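Local coordinates for protein cytochrome c XoxG (Methylobacterium extorquens, PDB 6ONQ) that binds heme c covalently and probably carries electrons in lanthanide-dependent methanol oxidation, at residues 81-86 / 184-189; 126-131 / 154-159. All coordinates share one frame; numbering follows the deposited sequence.

Contact 1 (81-86 / 184-189); sequences DWFTYS and ESAKTV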
loop_
_atom_site.group_PDB
_atom_site.type_symbol
_atom_site.label_atom_id
_atom_site.label_comp_id
_atom_site.label_asym_id
_atom_site.label_seq_id
_atom_site.Cartn_x
_atom_site.Cartn_y
_atom_site.Cartn_z
ATOM N N ASP A 81 1.204 6.601 -8.107
ATOM C CA ASP A 81 0.967 7.720 -7.207
ATOM C C ASP A 81 2.028 7.744 -6.113
ATOM O O ASP A 81 2.774 6.782 -5.909
ATOM C CB ASP A 81 -0.435 7.638 -6.588
ATOM C CG ASP A 81 -0.524 6.645 -5.407
ATOM O OD1 ASP A 81 -0.462 5.409 -5.629
ATOM O OD2 ASP A 81 -0.684 7.104 -4.249
ATOM N N TRP A 82 2.071 8.859 -5.382
ATOM C CA TRP A 82 3.129 9.046 -4.396
ATOM C C TRP A 82 3.111 7.946 -3.344
ATOM O O TRP A 82 4.150 7.354 -3.028
ATOM C CB TRP A 82 3.002 10.413 -3.732
ATOM C CG TRP A 82 3.902 10.515 -2.557
ATOM C CD1 TRP A 82 3.538 10.525 -1.243
ATOM C CD2 TRP A 82 5.328 10.583 -2.581
ATOM N NE1 TRP A 82 4.652 10.606 -0.444
ATOM C CE2 TRP A 82 5.766 10.641 -1.243
ATOM C CE3 TRP A 82 6.281 10.600 -3.605
ATOM C CZ2 TRP A 82 7.115 10.714 -0.902
ATOM C CZ3 TRP A 82 7.618 10.676 -3.266
ATOM C CH2 TRP A 82 8.022 10.735 -1.926
ATOM N N PHE A 83 1.935 7.640 -2.802
ATOM C CA PHE A 83 1.882 6.744 -1.653
ATOM C C PHE A 83 2.204 5.306 -2.031
ATOM O O PHE A 83 2.710 4.554 -1.194
ATOM C CB PHE A 83 0.525 6.844 -0.972
ATOM C CG PHE A 83 0.344 8.127 -0.238
ATOM C CD1 PHE A 83 0.101 9.302 -0.929
ATOM C CD2 PHE A 83 0.470 8.176 1.135
ATOM C CE1 PHE A 83 -0.042 10.496 -0.254
ATOM C CE2 PHE A 83 0.328 9.372 1.820
ATOM C CZ PHE A 83 0.072 10.527 1.127
ATOM N N THR A 84 1.953 4.899 -3.273
ATOM C CA THR A 84 2.449 3.592 -3.682
ATOM C C THR A 84 3.972 3.582 -3.696
ATOM O O THR A 84 4.603 2.661 -3.165
ATOM C CB THR A 84 1.890 3.195 -5.047
ATOM O OG1 THR A 84 0.458 3.144 -4.990
ATOM C CG2 THR A 84 2.411 1.827 -5.443
ATOM N N TYR A 85 4.583 4.615 -4.287
ATOM C CA TYR A 85 6.040 4.734 -4.271
ATOM C C TYR A 85 6.565 4.760 -2.839
ATOM O O TYR A 85 7.407 3.937 -2.458
ATOM C CB TYR A 85 6.469 5.992 -5.042
ATOM C CG TYR A 85 7.939 6.354 -4.917
ATOM C CD1 TYR A 85 8.903 5.737 -5.713
ATOM C CD2 TYR A 85 8.361 7.319 -4.008
ATOM C CE1 TYR A 85 10.247 6.068 -5.597
ATOM C CE2 TYR A 85 9.703 7.655 -3.886
ATOM C CZ TYR A 85 10.641 7.027 -4.682
ATOM O OH TYR A 85 11.973 7.363 -4.560
ATOM N N SER A 86 6.046 5.677 -2.021
ATOM C CA SER A 86 6.537 5.826 -0.657
ATOM C C SER A 86 6.332 4.549 0.154
ATOM O O SER A 86 7.222 4.133 0.908
ATOM C CB SER A 86 5.844 7.010 0.013
ATOM O OG SER A 86 6.151 7.058 1.392
ATOM N N GLU A 184 2.249 18.536 -1.253
ATOM C CA GLU A 184 2.577 19.394 -0.119
ATOM C C GLU A 184 1.848 18.961 1.144
ATOM O O GLU A 184 2.374 19.135 2.252
ATOM C CB GLU A 184 2.239 20.848 -0.448
ATOM C CG GLU A 184 3.316 21.579 -1.229
ATOM C CD GLU A 184 4.556 21.864 -0.394
ATOM O OE1 GLU A 184 4.413 22.362 0.744
ATOM O OE2 GLU A 184 5.676 21.598 -0.879
ATOM N N SER A 185 0.639 18.409 0.995
ATOM C CA SER A 185 -0.099 17.873 2.136
ATOM C C SER A 185 0.743 16.873 2.914
ATOM O O SER A 185 0.813 16.921 4.147
ATOM C CB SER A 185 -1.389 17.207 1.655
ATOM O OG SER A 185 -1.956 17.917 0.573
ATOM N N ALA A 186 1.386 15.950 2.200
ATOM C CA ALA A 186 2.142 14.891 2.857
ATOM C C ALA A 186 3.305 15.452 3.662
ATOM O O ALA A 186 3.603 14.954 4.752
ATOM C CB ALA A 186 2.646 13.884 1.820
ATOM N N LYS A 187 3.967 16.493 3.155
ATOM C CA LYS A 187 5.168 16.970 3.826
ATOM C C LYS A 187 4.847 17.677 5.133
ATOM O O LYS A 187 5.643 17.618 6.074
ATOM C CB LYS A 187 5.962 17.889 2.905
ATOM C CG LYS A 187 6.226 17.272 1.547
ATOM C CD LYS A 187 7.465 17.863 0.885
ATOM C CE LYS A 187 7.121 19.063 0.023
ATOM N NZ LYS A 187 7.335 18.794 -1.428
ATOM N N THR A 188 3.691 18.331 5.226
ATOM C CA THR A 188 3.383 19.042 6.462
ATOM C C THR A 188 2.776 18.130 7.527
ATOM O O THR A 188 2.886 18.432 8.722
ATOM C CB THR A 188 2.462 20.238 6.183
ATOM O OG1 THR A 188 1.954 20.760 7.420
ATOM C CG2 THR A 188 1.302 19.852 5.280
ATOM N N VAL A 189 2.146 17.019 7.138
ATOM C CA VAL A 189 1.716 16.056 8.148
ATOM C C VAL A 189 2.849 15.099 8.517
ATOM O O VAL A 189 2.891 14.596 9.646
ATOM C CB VAL A 189 0.464 15.290 7.687
ATOM C CG1 VAL A 189 0.782 14.370 6.512
ATOM C CG2 VAL A 189 -0.144 14.514 8.856
#
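W82 and F83, neighbours in the first turn of helix 82-94, meet A186 of helix 184-193 by different torsions: W82 holds CG anti to its backbone N (chi1 169°), whereas F83 turns CG anti to its carbonyl carbon (chi1 -72°). The two rings thereby converge on one methyl group. F83 CZ comes within 4.3 Å of A186 CB, and W82 NE1 lies 4.5 Å from that same CB, in both cases at an oblique approach. Alanine suits the place because its short side chain lets the second helix come near two bulky aromatic rings; even so the contact is slight, burying 68 Å².

The rings also pack on each other. The indole brings CD1 over one face of the F83 phenyl, 3.6 Å above its plane and toward the rim, while F83 CE1 lies in plane at the indole edge. One face of the indole is covered by S86 CB, a small group from the next turn of the same helix. Around this cluster K182 and P183 pack on W82, and K61 lies against both F83 and A186.

D81 starts the first helix as its N-cap, a spot that suits a carboxylate: its OD1 accepts a hydrogen bond from T84 OG1 and a weak one from T84 N, and OD2 takes a weak bond from F83 N. At the exposed surface of the second helix, K187 NZ and E184 OE2 form a salt bridge of 3.3 Å. In class I cytochromes c the helix leading into the heme-attachment motif pairs with a C-terminal helix, a role that helix 156-167 appears to fill here, with helix 184-193 as an additional helix packed beside helix 82-94.

Contact 2 (126-131 / 154-159); sequences GILAGG and CYANDL. With HEC (heme c), chain B.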
loop_
_atom_site.group_PDB
_atom_site.type_symbol
_atom_site.label_atom_id
_atom_site.label_comp_id
_atom_site.label_asym_id
_atom_site.label_seq_id
_atom_site.Cartn_x
_atom_site.Cartn_y
_atom_site.Cartn_z
ATOM N N GLY A 126 -5.219 -1.752 12.686
ATOM C CA GLY A 126 -5.209 -2.262 14.049
ATOM C C GLY A 126 -4.168 -3.339 14.285
ATOM O O GLY A 126 -3.560 -3.398 15.359
ATOM N N ILE A 127 -3.966 -4.223 13.304
ATOM C CA ILE A 127 -2.900 -5.214 13.405
ATOM C C ILE A 127 -1.544 -4.526 13.443
ATOM O O ILE A 127 -0.660 -4.892 14.224
ATOM C CB ILE A 127 -2.989 -6.209 12.236
ATOM C CG1 ILE A 127 -4.122 -7.202 12.466
ATOM C CG2 ILE A 127 -1.662 -6.935 12.035
ATOM C CD1 ILE A 127 -4.534 -7.918 11.197
ATOM N N LEU A 128 -1.364 -3.512 12.603
ATOM C CA LEU A 128 -0.092 -2.804 12.563
ATOM C C LEU A 128 0.176 -2.056 13.865
ATOM O O LEU A 128 1.305 -2.063 14.371
ATOM C CB LEU A 128 -0.094 -1.850 11.378
ATOM C CG LEU A 128 1.191 -1.092 11.100
ATOM C CD1 LEU A 128 2.273 -2.083 10.810
ATOM C CD2 LEU A 128 0.985 -0.151 9.929
ATOM N N ALA A 129 -0.842 -1.400 14.424
ATOM C CA ALA A 129 -0.641 -0.616 15.639
ATOM C C ALA A 129 -0.469 -1.511 16.859
ATOM O O ALA A 129 0.390 -1.250 17.708
ATOM C CB ALA A 129 -1.810 0.350 15.843
ATOM N N GLY A 130 -1.256 -2.578 16.961
ATOM C CA GLY A 130 -1.246 -3.390 18.162
ATOM C C GLY A 130 -0.616 -4.766 18.078
ATOM O O GLY A 130 -0.455 -5.415 19.113
ATOM N N GLY A 131 -0.254 -5.230 16.877
ATOM C CA GLY A 131 0.351 -6.539 16.713
ATOM C C GLY A 131 -0.669 -7.664 16.642
ATOM O O GLY A 131 -1.883 -7.462 16.679
ATOM N N CYS A 154 3.471 6.684 10.954
ATOM C CA CYS A 154 3.188 7.857 10.133
ATOM C C CYS A 154 3.143 7.530 8.658
ATOM O O CYS A 154 2.775 8.394 7.862
ATOM C CB CYS A 154 4.231 8.952 10.375
ATOM S SG CYS A 154 4.303 9.524 12.085
ATOM N N TYR A 155 3.533 6.322 8.274
ATOM C CA TYR A 155 3.451 5.881 6.893
ATOM C C TYR A 155 2.516 4.692 6.750
ATOM O O TYR A 155 2.655 3.906 5.810
ATOM C CB TYR A 155 4.852 5.567 6.372
ATOM C CG TYR A 155 5.780 6.740 6.580
ATOM C CD1 TYR A 155 5.757 7.826 5.715
ATOM C CD2 TYR A 155 6.648 6.783 7.664
ATOM C CE1 TYR A 155 6.588 8.908 5.908
ATOM C CE2 TYR A 155 7.484 7.862 7.863
ATOM C CZ TYR A 155 7.450 8.922 6.983
ATOM O OH TYR A 155 8.286 9.999 7.182
ATOM N N ALA A 156 1.552 4.566 7.667
ATOM C CA ALA A 156 0.601 3.460 7.633
ATOM C C ALA A 156 -0.234 3.473 6.360
ATOM O O ALA A 156 -0.471 2.423 5.755
ATOM C CB ALA A 156 -0.308 3.527 8.855
ATOM N N ASN A 157 -0.698 4.654 5.942
ATOM C CA ASN A 157 -1.442 4.747 4.690
ATOM C C ASN A 157 -0.566 4.385 3.500
ATOM O O ASN A 157 -1.036 3.765 2.541
ATOM C CB ASN A 157 -2.014 6.151 4.521
ATOM C CG ASN A 157 -3.116 6.453 5.515
ATOM O OD1 ASN A 157 -3.613 5.560 6.206
ATOM N ND2 ASN A 157 -3.515 7.719 5.583
ATOM N N ASP A 158 0.705 4.773 3.536
ATOM C CA ASP A 158 1.614 4.400 2.461
ATOM C C ASP A 158 1.737 2.884 2.355
ATOM O O ASP A 158 1.643 2.311 1.263
ATOM C CB ASP A 158 2.976 5.044 2.701
ATOM C CG ASP A 158 2.880 6.545 2.955
ATOM O OD1 ASP A 158 1.965 6.981 3.696
ATOM O OD2 ASP A 158 3.731 7.291 2.415
ATOM N N LEU A 159 1.919 2.210 3.486
ATOM C CA LEU A 159 2.033 0.758 3.454
ATOM C C LEU A 159 0.748 0.111 2.957
ATOM O O LEU A 159 0.794 -0.844 2.171
ATOM C CB LEU A 159 2.407 0.243 4.839
ATOM C CG LEU A 159 3.804 0.711 5.259
ATOM C CD1 LEU A 159 3.967 0.725 6.772
ATOM C CD2 LEU A 159 4.856 -0.168 4.602
HETATM FE FE HEC B . 3.792 -8.412 10.165
HETATM C CHA HEC B . 1.201 -10.676 10.395
HETATM C CHB HEC B . 1.832 -6.403 8.330
HETATM C CHC HEC B . 6.304 -6.067 10.022
HETATM C CHD HEC B . 5.947 -10.694 11.518
HETATM N NA HEC B . 1.899 -8.552 9.464
HETATM C C1A HEC B . 0.945 -9.502 9.731
HETATM C C2A HEC B . -0.332 -9.032 9.214
HETATM C C3A HEC B . -0.135 -7.850 8.649
HETATM C C4A HEC B . 1.254 -7.538 8.801
HETATM C CMA HEC B . -1.149 -6.935 7.937
HETATM C CAA HEC B . -1.671 -9.781 9.282
HETATM C CBA HEC B . -1.549 -10.961 8.329
HETATM C CGA HEC B . -2.867 -11.644 8.124
HETATM O O1A HEC B . -3.566 -11.944 9.126
HETATM O O2A HEC B . -3.201 -11.903 6.946
HETATM N NB HEC B . 4.052 -6.592 9.354
HETATM C C1B HEC B . 3.082 -5.958 8.617
HETATM C C2B HEC B . 3.577 -4.689 8.162
HETATM C C3B HEC B . 4.812 -4.543 8.616
HETATM C C4B HEC B . 5.146 -5.750 9.369
HETATM C CMB HEC B . 2.807 -3.652 7.327
HETATM C CAB HEC B . 5.608 -3.249 8.294
HETATM C CBB HEC B . 6.589 -2.811 9.057
HETATM N NC HEC B . 5.785 -8.412 10.654
HETATM C C1C HEC B . 6.610 -7.299 10.579
HETATM C C2C HEC B . 7.866 -7.665 11.198
HETATM C C3C HEC B . 7.797 -8.937 11.608
HETATM C C4C HEC B . 6.470 -9.439 11.279
HETATM C CMC HEC B . 9.105 -6.752 11.340
HETATM C CAC HEC B . 8.978 -9.660 12.319
HETATM C CBC HEC B . 9.237 -10.940 12.070
HETATM N ND HEC B . 3.607 -10.316 10.805
HETATM C C1D HEC B . 4.621 -11.076 11.370
HETATM C C2D HEC B . 4.035 -12.340 11.788
HETATM C C3D HEC B . 2.734 -12.324 11.487
HETATM C C4D HEC B . 2.438 -11.058 10.855
HETATM C CMD HEC B . 4.762 -13.513 12.472
HETATM C CAD HEC B . 1.729 -13.464 11.741
HETATM C CBD HEC B . 0.993 -13.290 13.065
HETATM C CGD HEC B . 0.013 -14.427 13.229
HETATM O O1D HEC B . 0.189 -15.475 12.560
HETATM O O2D HEC B . -0.945 -14.300 14.029
#
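L128 reaches from helix 121-130 with its two methyls divided between protein and cofactor. CD2 sits 4.0 Å from A156 CB and, more distantly, 4.4 Å from L159 CD1, while CD1 touches heme c at CMB, 3.9 Å away. CG anti to the backbone N (chi1 -176°) carries the branched tip off its own helix, and chi2 of 61° sends CD2 to A156 and CD1 to the heme. A156, small enough to admit the tip, and L159, which also packs on F124, Y91 and R90, complete this buried apolar patch. One residue earlier, I127 lays CG2 against the porphyrin ring at 3.8 Å from C2A. Such an aliphatic wall is in keeping with the class I cytochrome c fold, where helices enclose the heme; L128 also lies about 4 Å, side chain to side chain, from M143, one of the two axial ligands of the iron. Away from the leucine, a polar bond, N157 OD1 with Y121 OH, links the two helices. The opposite flank of helix 121-130 is looser: G126 and G130 are exposed in the molecule, without side chains, and meet a neighbour in the crystal lattice. G131 departs from helical angles with phi 83°, where a side chain would be jammed against the carbonyl O of G130, so glycine suits it.

Overall arrangement
Contact 2 is nested within the chain loop closed by contact 1, and their centres lie 16 Å apart. Helices 82-94 and 156-167 join them directly: S86 OG and D158 OD2 form a probable hydrogen bond of 2.6 Å, and F83 also packs against D158. A second tie comes from helix 184-193, since the disulfide of C154 with C193 and the bond from Y155 OH to E190 fasten its C-terminal part to the start of helix 156-167. Their relation to the heme differs. Residues of 126-131 line its pocket, whereas the F83 side chain in contact 1 is about 14 Å from the cofactor, leaving that contact to join the outer helix to the heme-binding body.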